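PDB 5TS9: chorismate mutase from Paraburkholderia phymatum, which probably catalyses the rearrangement of chorismate to prephenate. Local coordinates for residues L26-W37 with N81-W92. Numbering follows the deposited sequence.
Sequences LNTADQVALSKW and NKEVQYALLNNW
In the all-helical chorismate mutase fold, segments 26-37 and 81-92, parts of helices 16-39 and 67-95, run in the same general direction, their axes 8.4 Å apart at an angle of 39°, and Gln85 enters as a knob among Ala29, Val32, Ala33 and Lys36. The two alanines suit this crossing because their small side chains let the backbones come close: Ala33 and Gln85 have CA atoms 5.1 Å apart. Gln85 reaches out straight and uses both ends of its amide, with Val32 CG1 over one face, 3.6 Å from Gln85 CD. Its OE1 takes a hydrogen bond from Lys36 NZ at 2.8 Å, in the carbonyl plane and on a lone pair; the long lysine chain runs back toward the N-terminal end of its segment to make it, and Val43 O is a second acceptor. Gln85 NE2 donates to Asn81 OD1 one turn earlier (3.0 Å); a water donates to that same oxygen and to Thr28 OG1, which is also hydrogen-bonded to Arg25 O. Beside this polar row, Val84 CG1 packs on Ala29 CB at 3.6 Å, while Leu88 CD1 rests against Ala33 CB and Asp30 CA; Asp30 OD1 is hydrogen-bonded to His158 NE2. Farther along, the six-membered rim of Trp92 meets Ala33 CB and Leu34 CD2, the latter 3.5 Å from CH2. With CG anti to the backbone N (chi1 171°), Trp37 carries its ring across to Trp92, CZ3 lying 3.4 Å from Trp92 CB, and presents its face to the Trp92 edge in a T-shaped pair, planes at 89°. Apolar and aromatic groups thus supply the bulk, while Gln85, accepting from Lys36 and donating to Asn81, probably resists an amide flip.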
ATOM      1  N   LEU A  26       0.141   5.109  11.760  1.00 17.43           N
ATOM      2  CA  LEU A  26      -0.668   4.155  11.020  1.00 17.97           C
ATOM      3  C   LEU A  26      -2.020   3.952  11.687  1.00 17.10           C
ATOM      4  O   LEU A  26      -3.040   3.846  11.005  1.00 19.52           O
ATOM      5  CB  LEU A  26       0.090   2.831  10.897  1.00 12.79           C
ATOM      6  CG  LEU A  26      -0.526   1.756  10.005  1.00 19.88           C
ATOM      7  CD1 LEU A  26      -0.677   2.249   8.537  1.00 17.81           C
ATOM      8  CD2 LEU A  26       0.349   0.505  10.082  1.00 24.90           C
ATOM      9  N   ASN A  27      -2.054   3.936  13.018  1.00 18.96           N
ATOM     10  CA  ASN A  27      -3.285   3.599  13.721  1.00 16.85           C
ATOM     11  C   ASN A  27      -4.364   4.667  13.588  1.00 17.47           C
ATOM     12  O   ASN A  27      -5.532   4.366  13.849  1.00 23.60           O
ATOM     13  CB  ASN A  27      -2.994   3.329  15.204  1.00 26.01           C
ATOM     14  CG  ASN A  27      -2.509   1.901  15.455  1.00 37.08           C
ATOM     15  OD1 ASN A  27      -2.984   0.943  14.827  1.00 33.67           O
ATOM     16  ND2 ASN A  27      -1.561   1.752  16.374  1.00 40.58           N
ATOM     17  N   THR A  28      -4.019   5.911  13.219  1.00 19.26           N
ATOM     18  CA  THR A  28      -5.070   6.878  12.903  1.00 18.39           C
ATOM     19  C   THR A  28      -5.924   6.439  11.711  1.00 14.64           C
ATOM     20  O   THR A  28      -7.055   6.909  11.579  1.00 18.33           O
ATOM     21  CB  THR A  28      -4.492   8.257  12.589  1.00 17.65           C
ATOM     22  OG1 THR A  28      -3.690   8.173  11.397  1.00 17.12           O
ATOM     23  CG2 THR A  28      -3.655   8.783  13.761  1.00 17.76           C
ATOM     24  N   ALA A  29      -5.405   5.564  10.840  1.00 14.55           N
ATOM     25  CA  ALA A  29      -6.194   5.060   9.709  1.00 18.41           C
ATOM     26  C   ALA A  29      -7.527   4.456  10.157  1.00 19.90           C
ATOM     27  O   ALA A  29      -8.549   4.598   9.467  1.00 17.97           O
ATOM     28  CB  ALA A  29      -5.388   4.022   8.924  1.00 12.65           C
ATOM     29  N   ASP A  30      -7.539   3.767  11.303  1.00 20.12           N
ATOM     30  CA  ASP A  30      -8.788   3.182  11.787  1.00 18.31           C
ATOM     31  C   ASP A  30      -9.843   4.257  12.003  1.00 21.04           C
ATOM     32  O   ASP A  30     -11.000   4.086  11.613  1.00 27.50           O
ATOM     33  CB  ASP A  30      -8.558   2.411  13.085  1.00 20.92           C
ATOM     34  CG  ASP A  30      -7.544   1.302  12.928  1.00 27.91           C
ATOM     35  OD1 ASP A  30      -6.659   1.426  12.058  1.00 27.19           O
ATOM     36  OD2 ASP A  30      -7.631   0.305  13.676  1.00 34.89           O
ATOM     37  N   GLN A  31      -9.458   5.389  12.601  1.00 22.65           N
ATOM     38  CA  GLN A  31     -10.454   6.427  12.840  1.00 22.96           C
ATOM     39  C   GLN A  31     -10.749   7.236  11.581  1.00 16.71           C
ATOM     40  O   GLN A  31     -11.862   7.755  11.442  1.00 20.89           O
ATOM     41  CB  GLN A  31     -10.005   7.352  13.973  1.00 19.83           C
ATOM     42  CG  GLN A  31     -10.276   6.812  15.382  1.00 18.28           C
ATOM     43  CD  GLN A  31     -11.720   7.026  15.802  1.00 23.04           C
ATOM     44  OE1 GLN A  31     -12.411   7.900  15.267  1.00 26.84           O
ATOM     45  NE2 GLN A  31     -12.179   6.247  16.769  1.00 25.87           N
ATOM     46  N   VAL A  32      -9.784   7.395  10.669  1.00 15.99           N
ATOM     47  CA  VAL A  32     -10.123   8.098   9.429  1.00 16.60           C
ATOM     48  C   VAL A  32     -11.078   7.248   8.578  1.00 18.53           C
ATOM     49  O   VAL A  32     -12.034   7.768   7.983  1.00 17.23           O
ATOM     50  CB  VAL A  32      -8.846   8.488   8.669  1.00 15.58           C
ATOM     51  CG1 VAL A  32      -9.201   8.937   7.246  1.00 16.96           C
ATOM     52  CG2 VAL A  32      -8.083   9.621   9.446  1.00 16.82           C
ATOM     53  N   ALA A  33     -10.863   5.933   8.550  1.00 16.89           N
ATOM     54  CA  ALA A  33     -11.781   5.023   7.859  1.00 19.69           C
ATOM     55  C   ALA A  33     -13.206   5.156   8.393  1.00 18.83           C
ATOM     56  O   ALA A  33     -14.158   5.249   7.617  1.00 24.88           O
ATOM     57  CB  ALA A  33     -11.298   3.579   8.002  1.00 14.99           C
ATOM     58  N   LEU A  34     -13.366   5.160   9.717  1.00 17.09           N
ATOM     59  CA  LEU A  34     -14.694   5.340  10.319  1.00 17.54           C
ATOM     60  C   LEU A  34     -15.358   6.617   9.832  1.00 27.33           C
ATOM     61  O   LEU A  34     -16.548   6.626   9.477  1.00 24.48           O
ATOM     62  CB  LEU A  34     -14.576   5.377  11.844  1.00 21.14           C
ATOM     63  CG  LEU A  34     -14.173   4.105  12.583  1.00 23.03           C
ATOM     64  CD1 LEU A  34     -13.945   4.410  14.081  1.00 24.76           C
ATOM     65  CD2 LEU A  34     -15.235   3.010  12.379  1.00 18.82           C
ATOM     66  N   SER A  35     -14.610   7.721   9.844  1.00 24.81           N
ATOM     67  CA  SER A  35     -15.173   8.991   9.416  1.00 22.58           C
ATOM     68  C   SER A  35     -15.596   8.937   7.958  1.00 21.44           C
ATOM     69  O   SER A  35     -16.651   9.464   7.585  1.00 21.04           O
ATOM     70  CB  SER A  35     -14.155  10.108   9.632  1.00 28.14           C
ATOM     71  OG  SER A  35     -14.620  11.308   9.029  1.00 29.90           O
ATOM     72  N   LYS A  36     -14.776   8.322   7.110  1.00 24.60           N
ATOM     73  CA  LYS A  36     -15.115   8.233   5.696  1.00 18.17           C
ATOM     74  C   LYS A  36     -16.256   7.250   5.461  1.00 20.27           C
ATOM     75  O   LYS A  36     -17.035   7.429   4.524  1.00 20.97           O
ATOM     76  CB  LYS A  36     -13.875   7.857   4.889  1.00 21.70           C
ATOM     77  CG  LYS A  36     -12.895   9.033   4.804  1.00 20.94           C
ATOM     78  CD  LYS A  36     -11.652   8.696   4.020  1.00 21.83           C
ATOM     79  CE  LYS A  36     -10.707   9.913   3.953  1.00 23.47           C
ATOM     80  NZ  LYS A  36      -9.292   9.439   3.658  1.00 25.05           N
ATOM     81  N   TRP A  37     -16.387   6.234   6.314  1.00 17.99           N
ATOM     82  CA  TRP A  37     -17.557   5.366   6.276  1.00 18.43           C
ATOM     83  C   TRP A  37     -18.832   6.149   6.602  1.00 19.96           C
ATOM     84  O   TRP A  37     -19.863   5.969   5.943  1.00 26.47           O
ATOM     85  CB  TRP A  37     -17.364   4.194   7.254  1.00 17.98           C
ATOM     86  CG  TRP A  37     -18.609   3.319   7.465  1.00 20.34           C
ATOM     87  CD1 TRP A  37     -19.616   3.509   8.381  1.00 25.79           C
ATOM     88  CD2 TRP A  37     -18.944   2.126   6.747  1.00 25.15           C
ATOM     89  NE1 TRP A  37     -20.559   2.506   8.262  1.00 25.16           N
ATOM     90  CE2 TRP A  37     -20.168   1.650   7.264  1.00 28.58           C
ATOM     91  CE3 TRP A  37     -18.325   1.418   5.704  1.00 19.50           C
ATOM     92  CZ2 TRP A  37     -20.781   0.487   6.785  1.00 29.85           C
ATOM     93  CZ3 TRP A  37     -18.933   0.264   5.235  1.00 20.93           C
ATOM     94  CH2 TRP A  37     -20.154  -0.185   5.770  1.00 24.00           C
ATOM     95  N   ASN A  81      -1.128   4.304   5.241  1.00 11.79           N
ATOM     96  CA  ASN A  81      -2.395   4.697   5.849  1.00 14.43           C
ATOM     97  C   ASN A  81      -3.568   4.390   4.920  1.00 19.02           C
ATOM     98  O   ASN A  81      -4.590   3.848   5.352  1.00 21.09           O
ATOM     99  CB  ASN A  81      -2.328   6.182   6.212  1.00 12.56           C
ATOM    100  CG  ASN A  81      -3.098   6.504   7.487  1.00 17.93           C
ATOM    101  OD1 ASN A  81      -4.316   6.682   7.460  1.00 16.57           O
ATOM    102  ND2 ASN A  81      -2.391   6.568   8.604  1.00 16.92           N
ATOM    103  N   LYS A  82      -3.439   4.719   3.633  1.00 13.56           N
ATOM    104  CA  LYS A  82      -4.496   4.366   2.682  1.00 15.19           C
ATOM    105  C   LYS A  82      -4.670   2.851   2.559  1.00 13.41           C
ATOM    106  O   LYS A  82      -5.794   2.372   2.422  1.00 16.29           O
ATOM    107  CB  LYS A  82      -4.211   4.994   1.314  1.00 15.54           C
ATOM    108  CG  LYS A  82      -4.093   6.533   1.383  1.00 19.27           C
ATOM    109  CD  LYS A  82      -4.045   7.188   0.003  1.00 19.56           C
ATOM    110  CE  LYS A  82      -2.753   6.842  -0.708  1.00 15.04           C
ATOM    111  NZ  LYS A  82      -2.695   7.555  -2.049  1.00 21.11           N
ATOM    112  N   GLU A  83      -3.576   2.079   2.593  1.00 15.00           N
ATOM    113  CA  GLU A  83      -3.680   0.617   2.571  0.52 14.99           C
ATOM    114  C   GLU A  83      -4.641   0.113   3.642  1.00 15.26           C
ATOM    115  O   GLU A  83      -5.507  -0.737   3.389  1.00 15.69           O
ATOM    116  CB  GLU A  83      -2.293   0.000   2.778  0.52 10.93           C
ATOM    117  CG  GLU A  83      -2.282  -1.503   2.916  0.52 12.33           C
ATOM    118  CD  GLU A  83      -0.867  -2.093   2.966  0.52 17.14           C
ATOM    119  OE1 GLU A  83      -0.739  -3.327   2.990  0.52 11.28           O
ATOM    120  OE2 GLU A  83       0.119  -1.327   2.981  0.52 15.00           O
ATOM    121  N   VAL A  84      -4.489   0.623   4.857  1.00 11.53           N
ATOM    122  CA  VAL A  84      -5.378   0.220   5.939  1.00 11.31           C
ATOM    123  C   VAL A  84      -6.797   0.712   5.661  1.00 11.56           C
ATOM    124  O   VAL A  84      -7.759  -0.049   5.772  1.00 15.69           O
ATOM    125  CB  VAL A  84      -4.850   0.738   7.287  1.00 13.69           C
ATOM    126  CG1 VAL A  84      -5.854   0.473   8.410  1.00 11.93           C
ATOM    127  CG2 VAL A  84      -3.520   0.055   7.613  1.00 14.31           C
ATOM    128  N   GLN A  85      -6.942   1.979   5.270  1.00 11.73           N
ATOM    129  CA  GLN A  85      -8.276   2.536   5.071  1.00 14.84           C
ATOM    130  C   GLN A  85      -9.050   1.762   4.005  1.00 17.52           C
ATOM    131  O   GLN A  85     -10.228   1.441   4.194  1.00 13.81           O
ATOM    132  CB  GLN A  85      -8.204   4.013   4.682  1.00 15.63           C
ATOM    133  CG  GLN A  85      -7.686   4.949   5.751  1.00 12.85           C
ATOM    134  CD  GLN A  85      -7.622   6.378   5.250  1.00 21.53           C
ATOM    135  OE1 GLN A  85      -8.584   6.882   4.657  1.00 20.37           O
ATOM    136  NE2 GLN A  85      -6.493   7.049   5.492  1.00 17.49           N
ATOM    137  N   TYR A  86      -8.425   1.497   2.858  1.00 15.08           N
ATOM    138  CA  TYR A  86      -9.145   0.793   1.797  1.00 13.82           C
ATOM    139  C   TYR A  86      -9.574  -0.598   2.263  1.00 14.76           C
ATOM    140  O   TYR A  86     -10.674  -1.056   1.939  1.00 12.33           O
ATOM    141  CB  TYR A  86      -8.279   0.668   0.543  1.00 14.90           C
ATOM    142  CG  TYR A  86      -8.194   1.898  -0.329  1.00 13.66           C
ATOM    143  CD1 TYR A  86      -9.348   2.477  -0.878  1.00 14.83           C
ATOM    144  CD2 TYR A  86      -6.961   2.453  -0.644  1.00 12.07           C
ATOM    145  CE1 TYR A  86      -9.264   3.594  -1.709  1.00 15.02           C
ATOM    146  CE2 TYR A  86      -6.858   3.564  -1.456  1.00 14.11           C
ATOM    147  CZ  TYR A  86      -8.020   4.135  -1.997  1.00 15.39           C
ATOM    148  OH  TYR A  86      -7.927   5.262  -2.791  1.00 15.87           O
ATOM    149  N   ALA A  87      -8.702  -1.292   2.993  1.00 12.22           N
ATOM    150  CA  ALA A  87      -9.006  -2.658   3.421  1.00 16.38           C
ATOM    151  C   ALA A  87     -10.124  -2.673   4.454  1.00 16.35           C
ATOM    152  O   ALA A  87     -11.044  -3.499   4.377  1.00 12.67           O
ATOM    153  CB  ALA A  87      -7.756  -3.332   3.986  1.00 17.45           C
ATOM    154  N   LEU A  88     -10.054  -1.769   5.427  1.00 12.33           N
ATOM    155  CA  LEU A  88     -11.098  -1.679   6.446  1.00 14.16           C
ATOM    156  C   LEU A  88     -12.440  -1.354   5.814  1.00 14.38           C
ATOM    157  O   LEU A  88     -13.455  -1.975   6.137  1.00 20.89           O
ATOM    158  CB  LEU A  88     -10.740  -0.615   7.483  1.00 14.11           C
ATOM    159  CG  LEU A  88      -9.579  -0.882   8.438  1.00 14.79           C
ATOM    160  CD1 LEU A  88      -9.429   0.323   9.338  1.00 17.09           C
ATOM    161  CD2 LEU A  88      -9.886  -2.132   9.289  1.00 16.13           C
ATOM    162  N   LEU A  89     -12.471  -0.345   4.934  1.00 20.15           N
ATOM    163  CA  LEU A  89     -13.741   0.060   4.339  1.00 13.95           C
ATOM    164  C   LEU A  89     -14.364  -1.081   3.562  1.00 18.73           C
ATOM    165  O   LEU A  89     -15.579  -1.294   3.628  1.00 16.85           O
ATOM    166  CB  LEU A  89     -13.532   1.267   3.434  1.00 15.33           C
ATOM    167  CG  LEU A  89     -13.353   2.564   4.202  1.00 14.25           C
ATOM    168  CD1 LEU A  89     -12.826   3.595   3.263  1.00 20.03           C
ATOM    169  CD2 LEU A  89     -14.697   3.013   4.867  1.00 15.24           C
ATOM    170  N   ASN A  90     -13.550  -1.841   2.820  1.00 13.60           N
ATOM    171  CA  ASN A  90     -14.148  -2.942   2.072  1.00 14.06           C
ATOM    172  C   ASN A  90     -14.502  -4.101   2.984  1.00 14.23           C
ATOM    173  O   ASN A  90     -15.469  -4.817   2.703  1.00 14.87           O
ATOM    174  CB  ASN A  90     -13.229  -3.403   0.937  1.00 15.32           C
ATOM    175  CG  ASN A  90     -13.583  -2.745  -0.401  1.00 19.43           C
ATOM    176  OD1 ASN A  90     -14.495  -1.916  -0.467  1.00 22.01           O
ATOM    177  ND2 ASN A  90     -12.871  -3.123  -1.478  1.00 15.55           N
ATOM    178  N   ASN A  91     -13.742  -4.311   4.067  1.00 13.95           N
ATOM    179  CA  ASN A  91     -14.157  -5.293   5.065  1.00 14.49           C
ATOM    180  C   ASN A  91     -15.533  -4.942   5.608  1.00 15.31           C
ATOM    181  O   ASN A  91     -16.408  -5.803   5.713  1.00 16.05           O
ATOM    182  CB  ASN A  91     -13.150  -5.370   6.220  1.00 16.55           C
ATOM    183  CG  ASN A  91     -11.880  -6.084   5.829  1.00 19.52           C
ATOM    184  OD1 ASN A  91     -11.808  -6.636   4.743  1.00 14.33           O
ATOM    185  ND2 ASN A  91     -10.878  -6.077   6.709  1.00 15.58           N
ATOM    186  N   TRP A  92     -15.733  -3.676   5.955  1.00 15.32           N
ATOM    187  CA  TRP A  92     -17.029  -3.239   6.488  1.00 16.27           C
ATOM    188  C   TRP A  92     -18.110  -3.308   5.425  1.00 16.82           C
ATOM    189  O   TRP A  92     -19.248  -3.704   5.711  1.00 19.51           O
ATOM    190  CB  TRP A  92     -16.903  -1.819   7.031  1.00 16.29           C
ATOM    191  CG  TRP A  92     -15.894  -1.730   8.114  1.00 15.92           C
ATOM    192  CD1 TRP A  92     -15.437  -2.763   8.900  1.00 15.92           C
ATOM    193  CD2 TRP A  92     -15.195  -0.556   8.540  1.00 15.66           C
ATOM    194  NE1 TRP A  92     -14.488  -2.291   9.794  1.00 15.75           N
ATOM    195  CE2 TRP A  92     -14.325  -0.940   9.588  1.00 15.48           C
ATOM    196  CE3 TRP A  92     -15.215   0.780   8.132  1.00 18.68           C
ATOM    197  CZ2 TRP A  92     -13.481  -0.025  10.243  1.00 15.32           C
ATOM    198  CZ3 TRP A  92     -14.384   1.692   8.779  1.00 15.57           C
ATOM    199  CH2 TRP A  92     -13.522   1.280   9.824  1.00 15.35           C
TER
HETATM  200  O   HOH W   1      -4.605   9.104   8.846  1.00 22.73           O
HETATM  201  O   HOH W   2      -6.292  10.316   5.108  1.00 32.33           O